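Local coordinates for Myo-inositol-1-phosphate synthase-related protein (Thermotoga maritima MSB8, PDB 3CIN), which binds nicotinamide-adenine-dinucleotide in a Rossmann-type domain and is related to the myo-inositol-1-phosphate synthase family, at residues T144-V149 and L169-V174; V194-I199 and G218-T223; V99-V104 and G113-M118; F148-N153 and K269-S274. One frame throughout, in Å; residues are numbered along the deposited sequence.

Contact 1: T144-V149 and L169-V174. With NAD (nicotinamide-adenine-dinucleotide), chain F.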
# COMPACT_ATOMS: atom_id res chain seq x y z
N THR A 144 -1.06 11.55 29.93
CA THR A 144 -0.05 10.64 29.41
C THR A 144 -0.41 9.19 29.71
O THR A 144 -0.90 8.85 30.77
CB THR A 144 1.32 10.97 30.07
OG1 THR A 144 1.72 12.31 29.71
CG2 THR A 144 2.43 9.99 29.72
N THR A 145 -0.22 8.32 28.72
CA THR A 145 -0.41 6.87 28.91
C THR A 145 0.38 6.32 30.10
O THR A 145 1.52 6.71 30.33
CB THR A 145 0.05 6.13 27.61
OG1 THR A 145 -0.55 6.72 26.45
CG2 THR A 145 -0.32 4.69 27.63
N GLU A 146 -0.21 5.33 30.81
CA GLU A 146 0.20 4.87 32.14
C GLU A 146 0.39 3.38 32.20
O GLU A 146 -0.33 2.63 31.53
CB GLU A 146 -0.84 5.16 33.21
CG GLU A 146 -1.27 6.61 33.28
CD GLU A 146 -2.53 6.83 34.06
OE1 GLU A 146 -3.30 5.88 34.26
OE2 GLU A 146 -2.76 8.00 34.43
N ALA A 147 1.42 2.96 32.94
CA ALA A 147 1.59 1.53 33.26
C ALA A 147 0.66 1.25 34.47
O ALA A 147 1.04 1.50 35.61
CB ALA A 147 3.02 1.24 33.62
N PHE A 148 -0.55 0.74 34.22
CA PHE A 148 -1.57 0.59 35.27
C PHE A 148 -1.81 -0.88 35.51
O PHE A 148 -1.48 -1.74 34.67
CB PHE A 148 -2.88 1.25 34.85
CG PHE A 148 -3.58 0.55 33.70
CD1 PHE A 148 -3.16 0.74 32.41
CD2 PHE A 148 -4.60 -0.37 33.94
CE1 PHE A 148 -3.74 0.04 31.37
CE2 PHE A 148 -5.18 -1.05 32.89
CZ PHE A 148 -4.78 -0.85 31.63
N VAL A 149 -2.41 -1.15 36.66
CA VAL A 149 -2.96 -2.46 36.98
C VAL A 149 -4.33 -2.22 37.62
O VAL A 149 -4.42 -1.49 38.60
CB VAL A 149 -2.07 -3.20 38.00
CG1 VAL A 149 -2.78 -4.48 38.53
CG2 VAL A 149 -0.68 -3.48 37.40
N LEU A 169 -0.83 3.06 42.44
CA LEU A 169 -1.83 3.83 41.74
C LEU A 169 -1.26 4.59 40.55
O LEU A 169 -0.07 4.93 40.54
CB LEU A 169 -2.43 4.83 42.70
CG LEU A 169 -3.47 4.25 43.66
CD1 LEU A 169 -3.60 5.13 44.89
CD2 LEU A 169 -4.81 4.08 42.96
N THR A 170 -2.09 4.85 39.56
CA THR A 170 -1.76 5.81 38.52
C THR A 170 -2.58 7.09 38.71
O THR A 170 -3.59 7.13 39.42
CB THR A 170 -2.05 5.26 37.13
OG1 THR A 170 -3.46 5.15 36.93
CG2 THR A 170 -1.31 3.91 36.94
N ALA A 171 -2.19 8.12 37.99
CA ALA A 171 -2.88 9.41 38.10
C ALA A 171 -4.35 9.29 37.70
O ALA A 171 -5.21 9.83 38.37
CB ALA A 171 -2.19 10.49 37.26
N THR A 172 -4.63 8.65 36.59
CA THR A 172 -6.01 8.48 36.12
C THR A 172 -6.85 7.76 37.18
O THR A 172 -8.03 8.13 37.40
CB THR A 172 -6.04 7.67 34.80
OG1 THR A 172 -5.36 8.42 33.77
CG2 THR A 172 -7.47 7.32 34.41
N GLN A 173 -6.26 6.77 37.88
CA GLN A 173 -7.01 6.08 38.94
C GLN A 173 -7.35 7.05 40.08
O GLN A 173 -8.42 7.03 40.60
CB GLN A 173 -6.25 4.88 39.43
CG GLN A 173 -6.16 3.79 38.36
CD GLN A 173 -5.24 2.63 38.78
OE1 GLN A 173 -4.20 2.85 39.41
NE2 GLN A 173 -5.59 1.39 38.38
N VAL A 174 -6.40 7.91 40.45
CA VAL A 174 -6.63 8.89 41.50
C VAL A 174 -7.64 9.93 41.02
O VAL A 174 -8.58 10.32 41.79
CB VAL A 174 -5.31 9.56 41.90
CG1 VAL A 174 -5.57 10.70 42.92
CG2 VAL A 174 -4.32 8.52 42.51
PA NAD F . 0.40 14.46 25.16
O1A NAD F . 0.56 15.47 24.06
O2A NAD F . 1.72 14.04 25.73
O5B NAD F . -0.39 15.19 26.30
C5B NAD F . -0.50 14.62 27.60
C4B NAD F . -0.59 15.77 28.59
O4B NAD F . -0.92 15.25 29.87
C3B NAD F . 0.70 16.57 28.77
O3B NAD F . 0.43 17.97 28.79
C2B NAD F . 1.22 16.11 30.12
O2B NAD F . 2.12 17.03 30.69
C1B NAD F . -0.08 15.89 30.86
N9A NAD F . -0.00 15.01 32.02
C8A NAD F . 0.76 13.84 32.08
N7A NAD F . 0.45 13.23 33.28
C5A NAD F . -0.46 14.02 33.93
C6A NAD F . -1.04 13.94 35.20
N6A NAD F . -0.83 12.89 36.05
N1A NAD F . -1.97 14.91 35.53
C2A NAD F . -2.24 15.95 34.66
N3A NAD F . -1.62 16.09 33.44
C4A NAD F . -0.74 15.12 33.11
O3 NAD F . -0.44 13.22 24.68
PN NAD F . -1.69 13.27 23.71
O1N NAD F . -1.23 12.88 22.35
O2N NAD F . -2.51 14.49 23.97
O5D NAD F . -2.51 12.01 24.22
C5D NAD F . -3.22 12.07 25.44
C4D NAD F . -3.71 10.69 25.86
O4D NAD F . -4.70 10.28 24.95
C3D NAD F . -2.66 9.60 25.93
O3D NAD F . -2.94 8.71 27.05
C2D NAD F . -2.94 8.83 24.65
O2D NAD F . -2.56 7.45 24.75
C1D NAD F . -4.44 8.95 24.58
N1N NAD F . -4.98 8.70 23.25
C2N NAD F . -4.60 9.47 22.23
C3N NAD F . -5.21 9.17 20.98
C7N NAD F . -5.03 10.14 19.90
O7N NAD F . -4.20 11.19 20.17
N7N NAD F . -5.67 9.97 18.73
C4N NAD F . -6.10 8.13 20.82
C5N NAD F . -6.45 7.35 21.88
C6N NAD F . -5.88 7.67 23.12
O HOH W 1 -2.24 0.97 38.74
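E146 reaches across to the first turn of helix 171-186, and its carboxylate is held there by three donors from 169-174. T170 OG1 gives its proton to E146 OE1 at 2.8 Å, meeting that oxygen from well above the carboxylate plane. E146 OE2 takes two bonds: T172 OG1 at 2.7 Å, again from above the plane, and the backbone N of T172 at 2.9 Å, on the syn side and only 18° out of plane. The glutamate chain is extended beyond CG (chi2 165°), which carries the carboxylate over the helix start. T197 OG1 also bonds to E146 OE1, while N141 ND2 meets T172 OG1.

A capping box closes the same helix end: T170 N donates to Q173 OE1 at 2.9 Å, and Q173 N returns a weak bond to T170 OG1. The other end of the Q173 amide donates from NE2 to V149 O at 3.1 Å, approaching from above the carbonyl plane. A water accepts from V149 N and lies 2.8 Å from Q173 OE1, probably donating to it, making a second link between the loop and this side chain.

Apolar contact centres on the methyl of T170, with CG2 packed 3.7 Å from F148 CB. Towards the nucleotide, T145 OG1 accepts from O2D of NAD at 2.7 Å, and A171 CB lies beside the adenine amino group.

A buried carboxylate surrounded by hydroxyls and a helix-start amide is probably stabilised as the anion, and it ties the helix start to the loop that carries T144 and T145 to NAD.

Contact 2: V194-I199 and G218-T223. With NAD (nicotinamide-adenine-dinucleotide), chain F.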
# COMPACT_ATOMS: atom_id res chain seq x y z
N VAL A 194 -10.47 8.73 27.87
CA VAL A 194 -10.07 8.37 26.52
C VAL A 194 -8.68 7.77 26.43
O VAL A 194 -8.21 7.59 25.33
CB VAL A 194 -10.29 9.51 25.50
CG1 VAL A 194 -11.82 9.69 25.28
CG2 VAL A 194 -9.61 10.78 25.92
N ILE A 195 -8.06 7.43 27.56
CA ILE A 195 -6.76 6.73 27.58
C ILE A 195 -6.94 5.26 27.97
O ILE A 195 -8.06 4.85 28.32
CB ILE A 195 -5.70 7.52 28.44
CG1 ILE A 195 -5.77 7.15 29.93
CG2 ILE A 195 -5.88 9.03 28.25
CD1 ILE A 195 -4.51 7.59 30.75
N PRO A 196 -5.89 4.43 27.79
CA PRO A 196 -6.03 2.99 27.97
C PRO A 196 -6.37 2.47 29.36
O PRO A 196 -6.95 1.40 29.50
CB PRO A 196 -4.71 2.42 27.43
CG PRO A 196 -4.14 3.45 26.57
CD PRO A 196 -4.59 4.76 27.18
N THR A 197 -5.98 3.21 30.39
CA THR A 197 -6.14 2.75 31.75
C THR A 197 -7.57 2.36 32.02
O THR A 197 -8.51 3.08 31.68
CB THR A 197 -5.75 3.87 32.72
OG1 THR A 197 -4.36 4.18 32.53
CG2 THR A 197 -6.09 3.52 34.19
N PHE A 198 -7.76 1.16 32.57
CA PHE A 198 -9.11 0.70 32.87
C PHE A 198 -9.80 1.57 33.94
O PHE A 198 -9.31 1.72 35.07
CB PHE A 198 -9.12 -0.72 33.41
CG PHE A 198 -8.84 -1.81 32.41
CD1 PHE A 198 -8.38 -1.60 31.13
CD2 PHE A 198 -9.04 -3.13 32.80
CE1 PHE A 198 -8.15 -2.67 30.29
CE2 PHE A 198 -8.80 -4.16 31.97
CZ PHE A 198 -8.35 -3.94 30.74
N ILE A 199 -10.90 2.20 33.55
CA ILE A 199 -11.79 2.88 34.48
C ILE A 199 -13.22 2.32 34.25
O ILE A 199 -13.83 1.60 35.09
CB ILE A 199 -11.69 4.39 34.36
CG1 ILE A 199 -10.28 4.88 34.69
CG2 ILE A 199 -12.75 5.04 35.29
CD1 ILE A 199 -9.82 4.64 36.14
N GLY A 218 -15.75 5.12 28.88
CA GLY A 218 -14.38 4.62 28.69
C GLY A 218 -14.43 3.25 28.06
O GLY A 218 -15.51 2.70 27.88
N ASP A 219 -13.26 2.67 27.77
CA ASP A 219 -11.90 3.26 27.91
C ASP A 219 -11.19 3.27 26.53
O ASP A 219 -11.43 2.40 25.72
CB ASP A 219 -11.05 2.41 28.89
CG ASP A 219 -11.69 2.30 30.29
OD1 ASP A 219 -12.09 3.37 30.82
OD2 ASP A 219 -11.82 1.19 30.85
N ASP A 220 -10.30 4.23 26.33
CA ASP A 220 -9.34 4.34 25.20
C ASP A 220 -10.10 4.82 23.96
O ASP A 220 -10.84 4.06 23.36
CB ASP A 220 -8.66 3.00 24.91
CG ASP A 220 -7.29 3.18 24.25
OD1 ASP A 220 -6.86 4.32 24.06
OD2 ASP A 220 -6.66 2.14 24.00
N GLY A 221 -9.88 6.05 23.54
CA GLY A 221 -10.59 6.59 22.38
C GLY A 221 -10.43 5.76 21.09
O GLY A 221 -9.34 5.25 20.82
N ALA A 222 -11.52 5.62 20.33
CA ALA A 222 -11.55 4.76 19.12
C ALA A 222 -11.03 5.50 17.92
O ALA A 222 -11.81 5.91 17.04
CB ALA A 222 -12.99 4.24 18.83
N THR A 223 -9.71 5.64 17.85
CA THR A 223 -9.09 6.28 16.72
C THR A 223 -7.91 5.44 16.29
O THR A 223 -7.54 4.47 16.96
CB THR A 223 -8.61 7.74 17.02
OG1 THR A 223 -7.45 7.71 17.84
CG2 THR A 223 -9.68 8.62 17.72
PA NAD F . 0.40 14.46 25.16
O1A NAD F . 0.56 15.47 24.06
O2A NAD F . 1.72 14.04 25.73
O5B NAD F . -0.39 15.19 26.30
C5B NAD F . -0.50 14.62 27.60
C4B NAD F . -0.59 15.77 28.59
O4B NAD F . -0.92 15.25 29.87
C3B NAD F . 0.70 16.57 28.77
O3B NAD F . 0.43 17.97 28.79
C2B NAD F . 1.22 16.11 30.12
O2B NAD F . 2.12 17.03 30.69
C1B NAD F . -0.08 15.89 30.86
N9A NAD F . -0.00 15.01 32.02
C8A NAD F . 0.76 13.84 32.08
N7A NAD F . 0.45 13.23 33.28
C5A NAD F . -0.46 14.02 33.93
C6A NAD F . -1.04 13.94 35.20
N6A NAD F . -0.83 12.89 36.05
N1A NAD F . -1.97 14.91 35.53
C2A NAD F . -2.24 15.95 34.66
N3A NAD F . -1.62 16.09 33.44
C4A NAD F . -0.74 15.12 33.11
O3 NAD F . -0.44 13.22 24.68
PN NAD F . -1.69 13.27 23.71
O1N NAD F . -1.23 12.88 22.35
O2N NAD F . -2.51 14.49 23.97
O5D NAD F . -2.51 12.01 24.22
C5D NAD F . -3.22 12.07 25.44
C4D NAD F . -3.71 10.69 25.86
O4D NAD F . -4.70 10.28 24.95
C3D NAD F . -2.66 9.60 25.93
O3D NAD F . -2.94 8.71 27.05
C2D NAD F . -2.94 8.83 24.65
O2D NAD F . -2.56 7.45 24.75
C1D NAD F . -4.44 8.95 24.58
N1N NAD F . -4.98 8.70 23.25
C2N NAD F . -4.60 9.47 22.23
C3N NAD F . -5.21 9.17 20.98
C7N NAD F . -5.03 10.14 19.90
O7N NAD F . -4.20 11.19 20.17
N7N NAD F . -5.67 9.97 18.73
C4N NAD F . -6.10 8.13 20.82
C5N NAD F . -6.45 7.35 21.88
C6N NAD F . -5.88 7.67 23.12
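Two loops that follow neighbouring parallel strands of the Rossmann-type sheet, 189-193 and 214-217, meet here beneath the nicotinamide half of NAD. Their CA atoms come closest at I195 and D220, and the loops are joined by a bond from G221 N to V194 O, 2.9 Å long and nearly straight at 166°, although the donor stands above the carbonyl plane. V194 O also receives a CA-H...O contact from D220, so one carbonyl serves two consecutive residues of the opposing loop.

Farther along, the D219 carboxylate turns to the other loop, where I199 N gives a forked, weak pair of bonds, 3.0 Å to D219 OD2 and 3.2 Å to D219 OD1. Stronger support comes from N201 ND2 at D219 OD2, and from A200 N and N193 ND2 at OD1. N201 is itself part of the magnesium ion site, which makes D219 a second-shell residue. A cis peptide bond precedes D219.

The D220 side chain crosses the proline ring of P196 at a slant, D220 OD1 lying 3.8 Å from P196 CG. With CG anti to the backbone N (chi1 -154°), the same oxygen comes 3.6 Å from C6N of the nicotinamide ring of NAD. K364 NZ forms a long, weak ion pair with D220 OD1.

I195 borders the nicotinamide ribose, its CG2 3.2 Å from NAD O3D. At the far end of the ring the carboxamide is read by T223, whose OG1 accepts from NAD N7N over 3.0 Å at 166°.

Contact 3: V99-V104 and G113-M118. With NAD (nicotinamide-adenine-dinucleotide), chain F.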
# COMPACT_ATOMS: atom_id res chain seq x y z
N VAL A 99 -1.96 15.81 40.10
CA VAL A 99 -1.20 14.79 40.81
C VAL A 99 -0.43 14.00 39.77
O VAL A 99 -1.02 13.58 38.76
CB VAL A 99 -2.16 13.86 41.62
CG1 VAL A 99 -2.86 14.63 42.71
CG2 VAL A 99 -3.20 13.24 40.78
N HIS A 100 0.85 13.77 39.98
CA HIS A 100 1.70 13.22 38.91
C HIS A 100 1.87 11.73 38.96
O HIS A 100 1.89 11.06 37.93
CB HIS A 100 3.08 13.92 38.78
CG HIS A 100 3.96 13.86 39.98
ND1 HIS A 100 4.75 12.77 40.28
CD2 HIS A 100 4.22 14.79 40.93
CE1 HIS A 100 5.44 13.02 41.39
NE2 HIS A 100 5.15 14.24 41.79
N LEU A 101 2.01 11.22 40.17
CA LEU A 101 2.44 9.85 40.37
C LEU A 101 3.53 9.47 39.36
O LEU A 101 4.52 10.20 39.23
CB LEU A 101 1.24 8.92 40.35
CG LEU A 101 0.40 9.13 41.62
CD1 LEU A 101 -0.97 8.64 41.39
CD2 LEU A 101 1.07 8.41 42.79
N GLY A 102 3.39 8.38 38.63
CA GLY A 102 4.49 7.98 37.72
C GLY A 102 4.39 8.48 36.29
O GLY A 102 5.13 8.04 35.42
N SER A 103 3.42 9.38 36.02
CA SER A 103 2.99 9.61 34.64
C SER A 103 4.10 10.00 33.66
O SER A 103 4.19 9.42 32.58
CB SER A 103 1.99 10.77 34.62
OG SER A 103 0.72 10.39 35.15
N VAL A 104 4.86 11.01 34.05
CA VAL A 104 5.89 11.63 33.19
C VAL A 104 7.34 11.28 33.55
O VAL A 104 8.29 11.91 33.08
CB VAL A 104 5.65 13.14 33.06
CG1 VAL A 104 4.19 13.43 32.61
CG2 VAL A 104 5.98 13.90 34.36
N GLY A 113 3.28 18.13 41.44
CA GLY A 113 2.07 17.44 41.85
C GLY A 113 1.66 17.78 43.25
O GLY A 113 2.50 18.05 44.12
N LEU A 114 0.36 17.80 43.48
CA LEU A 114 -0.15 18.02 44.84
C LEU A 114 0.48 17.03 45.82
O LEU A 114 0.82 17.39 46.94
CB LEU A 114 -1.68 17.89 44.84
CG LEU A 114 -2.46 19.00 44.15
CD1 LEU A 114 -3.95 18.63 44.05
CD2 LEU A 114 -2.25 20.30 44.97
N GLU A 115 0.74 15.80 45.38
CA GLU A 115 1.10 14.73 46.33
C GLU A 115 2.59 14.80 46.73
O GLU A 115 3.07 13.99 47.52
CB GLU A 115 0.67 13.34 45.79
CG GLU A 115 1.63 12.65 44.79
CD GLU A 115 1.67 13.22 43.38
OE1 GLU A 115 1.10 14.30 43.13
OE2 GLU A 115 2.32 12.56 42.53
N ASP A 116 3.29 15.80 46.18
CA ASP A 116 4.64 16.17 46.61
C ASP A 116 4.63 16.82 48.00
O ASP A 116 5.65 16.82 48.69
CB ASP A 116 5.24 17.20 45.66
CG ASP A 116 5.53 16.64 44.25
OD1 ASP A 116 5.68 15.42 44.07
OD2 ASP A 116 5.65 17.47 43.33
N SER A 117 3.50 17.40 48.39
CA SER A 117 3.41 18.10 49.66
C SER A 117 2.30 17.59 50.57
O SER A 117 2.03 18.19 51.62
CB SER A 117 3.17 19.58 49.38
OG SER A 117 1.86 19.78 48.85
N MET A 118 1.64 16.50 50.17
CA MET A 118 0.50 15.98 50.93
C MET A 118 0.24 14.53 50.54
O MET A 118 0.79 14.03 49.56
CB MET A 118 -0.75 16.87 50.76
CG MET A 118 -1.36 16.90 49.37
SD MET A 118 -2.67 18.13 49.13
CE MET A 118 -1.71 19.63 48.96
PA NAD F . 0.40 14.46 25.16
O1A NAD F . 0.56 15.47 24.06
O2A NAD F . 1.72 14.04 25.73
O5B NAD F . -0.39 15.19 26.30
C5B NAD F . -0.50 14.62 27.60
C4B NAD F . -0.59 15.77 28.59
O4B NAD F . -0.92 15.25 29.87
C3B NAD F . 0.70 16.57 28.77
O3B NAD F . 0.43 17.97 28.79
C2B NAD F . 1.22 16.11 30.12
O2B NAD F . 2.12 17.03 30.69
C1B NAD F . -0.08 15.89 30.86
N9A NAD F . -0.00 15.01 32.02
C8A NAD F . 0.76 13.84 32.08
N7A NAD F . 0.45 13.23 33.28
C5A NAD F . -0.46 14.02 33.93
C6A NAD F . -1.04 13.94 35.20
N6A NAD F . -0.83 12.89 36.05
N1A NAD F . -1.97 14.91 35.53
C2A NAD F . -2.24 15.95 34.66
N3A NAD F . -1.62 16.09 33.44
C4A NAD F . -0.74 15.12 33.11
O3 NAD F . -0.44 13.22 24.68
PN NAD F . -1.69 13.27 23.71
O1N NAD F . -1.23 12.88 22.35
O2N NAD F . -2.51 14.49 23.97
O5D NAD F . -2.51 12.01 24.22
C5D NAD F . -3.22 12.07 25.44
C4D NAD F . -3.71 10.69 25.86
O4D NAD F . -4.70 10.28 24.95
C3D NAD F . -2.66 9.60 25.93
O3D NAD F . -2.94 8.71 27.05
C2D NAD F . -2.94 8.83 24.65
O2D NAD F . -2.56 7.45 24.75
C1D NAD F . -4.44 8.95 24.58
N1N NAD F . -4.98 8.70 23.25
C2N NAD F . -4.60 9.47 22.23
C3N NAD F . -5.21 9.17 20.98
C7N NAD F . -5.03 10.14 19.90
O7N NAD F . -4.20 11.19 20.17
N7N NAD F . -5.67 9.97 18.73
C4N NAD F . -6.10 8.13 20.82
C5N NAD F . -6.45 7.35 21.88
C6N NAD F . -5.88 7.67 23.12
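The adenine end of the NAD pocket is bordered by a type II' beta turn, H100 to S103, in the loop after strand 96-97, and the short 3-10 segment 114-116 braces that turn. E115 does most of this work. Its chain bends at CG (chi2 -74°) and brings the carboxylate up to two successive amides: E115 OE2 accepts from L101 N at 2.7 Å and E115 OE1 from H100 N at 3.2 Å, both on the syn side. A weak extra bond runs from H100 N to OE2.

The imidazole of H100 lies against the same carboxylate, with E115 OE2 3.1 Å above the ring plane and over its centre. This is a face contact, distinct from the bonds made in the ring plane. At one edge H100 NE2 donates to D116 OD1 at 2.6 Å and 162°; at another, H100 ND1 donates to L101 O at 2.8 Å, on a lone pair. Both ring nitrogens therefore act as donors, consistent with a positively charged imidazolium with one carboxylate over a face and another at an edge. D116 OD2 in turn accepts from G113 N, which steadies the aspartate.

Next to E115, V99 CG1 packs on L114 CB, and both side chains also touch A123 of helix 120-134.

On the nucleotide side, the adenine amino group N6A of NAD donates to V99 O at 2.8 Å and to S103 OG at 3.1 Å. Recognition of adenine by a loop beyond a strand's C-terminal end is typical of Rossmann-type dinucleotide sites.

Contact 4: F148-N153 and K269-S274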
# COMPACT_ATOMS: atom_id res chain seq x y z
N PHE A 148 -0.55 0.74 34.22
CA PHE A 148 -1.57 0.59 35.27
C PHE A 148 -1.81 -0.88 35.51
O PHE A 148 -1.48 -1.74 34.67
CB PHE A 148 -2.88 1.25 34.85
CG PHE A 148 -3.58 0.55 33.70
CD1 PHE A 148 -3.16 0.74 32.41
CD2 PHE A 148 -4.60 -0.37 33.94
CE1 PHE A 148 -3.74 0.04 31.37
CE2 PHE A 148 -5.18 -1.05 32.89
CZ PHE A 148 -4.78 -0.85 31.63
N VAL A 149 -2.41 -1.15 36.66
CA VAL A 149 -2.96 -2.46 36.98
C VAL A 149 -4.33 -2.22 37.62
O VAL A 149 -4.42 -1.49 38.60
CB VAL A 149 -2.07 -3.20 38.00
CG1 VAL A 149 -2.78 -4.48 38.53
CG2 VAL A 149 -0.68 -3.48 37.40
N PRO A 150 -5.39 -2.77 37.04
CA PRO A 150 -6.70 -2.55 37.64
C PRO A 150 -6.88 -3.23 39.01
O PRO A 150 -6.10 -4.12 39.42
CB PRO A 150 -7.68 -3.17 36.61
CG PRO A 150 -6.92 -4.27 36.04
CD PRO A 150 -5.45 -3.72 35.93
N PHE A 151 -7.92 -2.77 39.70
CA PHE A 151 -8.27 -3.26 41.03
C PHE A 151 -9.27 -4.42 41.02
O PHE A 151 -9.09 -5.40 41.73
CB PHE A 151 -8.78 -2.14 41.93
CG PHE A 151 -7.72 -1.16 42.28
CD1 PHE A 151 -6.84 -1.42 43.29
CD2 PHE A 151 -7.50 -0.06 41.49
CE1 PHE A 151 -5.82 -0.54 43.58
CE2 PHE A 151 -6.50 0.82 41.81
CZ PHE A 151 -5.66 0.57 42.84
N GLY A 152 -10.35 -4.29 40.28
CA GLY A 152 -11.36 -5.32 40.27
C GLY A 152 -12.33 -5.24 41.44
O GLY A 152 -13.54 -5.33 41.24
N ASN A 153 -11.79 -5.11 42.65
CA ASN A 153 -12.57 -4.95 43.86
C ASN A 153 -12.39 -3.54 44.36
O ASN A 153 -11.28 -3.10 44.55
CB ASN A 153 -12.10 -5.90 44.96
CG ASN A 153 -12.48 -7.32 44.67
OD1 ASN A 153 -13.61 -7.56 44.21
ND2 ASN A 153 -11.54 -8.26 44.82
N LYS A 269 0.68 -5.11 29.94
CA LYS A 269 0.41 -5.87 28.70
C LYS A 269 -0.83 -6.79 28.84
O LYS A 269 -1.69 -6.83 27.94
CB LYS A 269 1.66 -6.71 28.32
CG LYS A 269 1.42 -7.69 27.18
N GLU A 270 -0.93 -7.47 29.97
CA GLU A 270 -2.09 -8.36 30.26
C GLU A 270 -3.42 -7.61 30.01
O GLU A 270 -4.42 -8.18 29.55
CB GLU A 270 -2.01 -8.83 31.72
CG GLU A 270 -2.95 -9.97 32.12
CD GLU A 270 -2.64 -10.55 33.53
OE1 GLU A 270 -2.05 -9.83 34.36
OE2 GLU A 270 -2.98 -11.73 33.79
N PHE A 271 -3.42 -6.31 30.30
CA PHE A 271 -4.60 -5.49 30.18
C PHE A 271 -4.65 -4.62 28.93
O PHE A 271 -5.72 -4.34 28.44
CB PHE A 271 -4.73 -4.64 31.45
CG PHE A 271 -4.45 -5.41 32.71
CD1 PHE A 271 -5.37 -6.32 33.22
CD2 PHE A 271 -3.24 -5.25 33.37
CE1 PHE A 271 -5.10 -7.06 34.33
CE2 PHE A 271 -2.96 -5.99 34.49
CZ PHE A 271 -3.89 -6.91 34.96
N THR A 272 -3.51 -4.27 28.35
CA THR A 272 -3.52 -3.41 27.19
C THR A 272 -3.60 -4.18 25.88
O THR A 272 -3.83 -3.57 24.86
CB THR A 272 -2.29 -2.52 27.16
OG1 THR A 272 -1.10 -3.32 27.21
CG2 THR A 272 -2.35 -1.57 28.36
N LYS A 273 -3.49 -5.49 25.93
CA LYS A 273 -3.60 -6.34 24.72
C LYS A 273 -4.98 -6.18 24.08
O LYS A 273 -5.95 -6.21 24.80
CB LYS A 273 -3.39 -7.81 25.12
CG LYS A 273 -1.95 -8.27 25.03
CD LYS A 273 -1.83 -9.75 25.39
N SER A 274 -5.08 -6.03 22.75
CA SER A 274 -6.43 -5.81 22.15
C SER A 274 -7.16 -7.12 22.15
O SER A 274 -6.53 -8.16 22.12
CB SER A 274 -6.25 -5.35 20.69
OG SER A 274 -5.47 -6.31 19.97
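P150, in the loop that follows strand 138-141 of the Rossmann-type sheet, presses its ring onto the flat side of F271, in the last turn of helix 262-272. The proline is the bump and the phenyl face its seat: P150 CD sits 3.5 Å from the ring centroid and only 2° off the normal, a CH-pi contact placed squarely over the centre. P150 CG reaches the CE1 side of the ring. On the opposite face lies the CB of E270, so the phenyl is held flat between a proline and its own chain neighbour.

F148 fills the hollow beside the root of F271. Its ring end, CZ, lies 3.8 Å from F271 CB, and CE1 lies 3.7 Å from the T272 methyl CG2; F148 and T272 run past each other in opposite directions. F198 also meets the F148 ring, with the planes at about 45°.

The contact between the segments is apolar, but close by S268 OG bonds to F148 O. V149 adds a looser touch, its CG1 standing 4.3 Å from F271 CE2.

Overall arrangement
Contacts 1, 2 and 3 all touch NAD and share out its length: contact 3 at the adenine, contact 1 at the adenine and the nicotinamide ribose, contact 2 at the nicotinamide. Contact 1 lies about 12 Å, centre to centre, from each of the other two, whereas contacts 2 and 3 are about 22 Å apart and do not touch. The methyl of T144 (CG2) packs 3.4 Å from S103 O, joining contacts 1 and 3. Contact 4 shares F148 and V149 with contact 1 and meets contact 2 where F148 CE2 lies 3.4 Å from F198 N. It stands back from the nucleotide, the F148 side chain being about 10 Å from NAD at the nearest atoms.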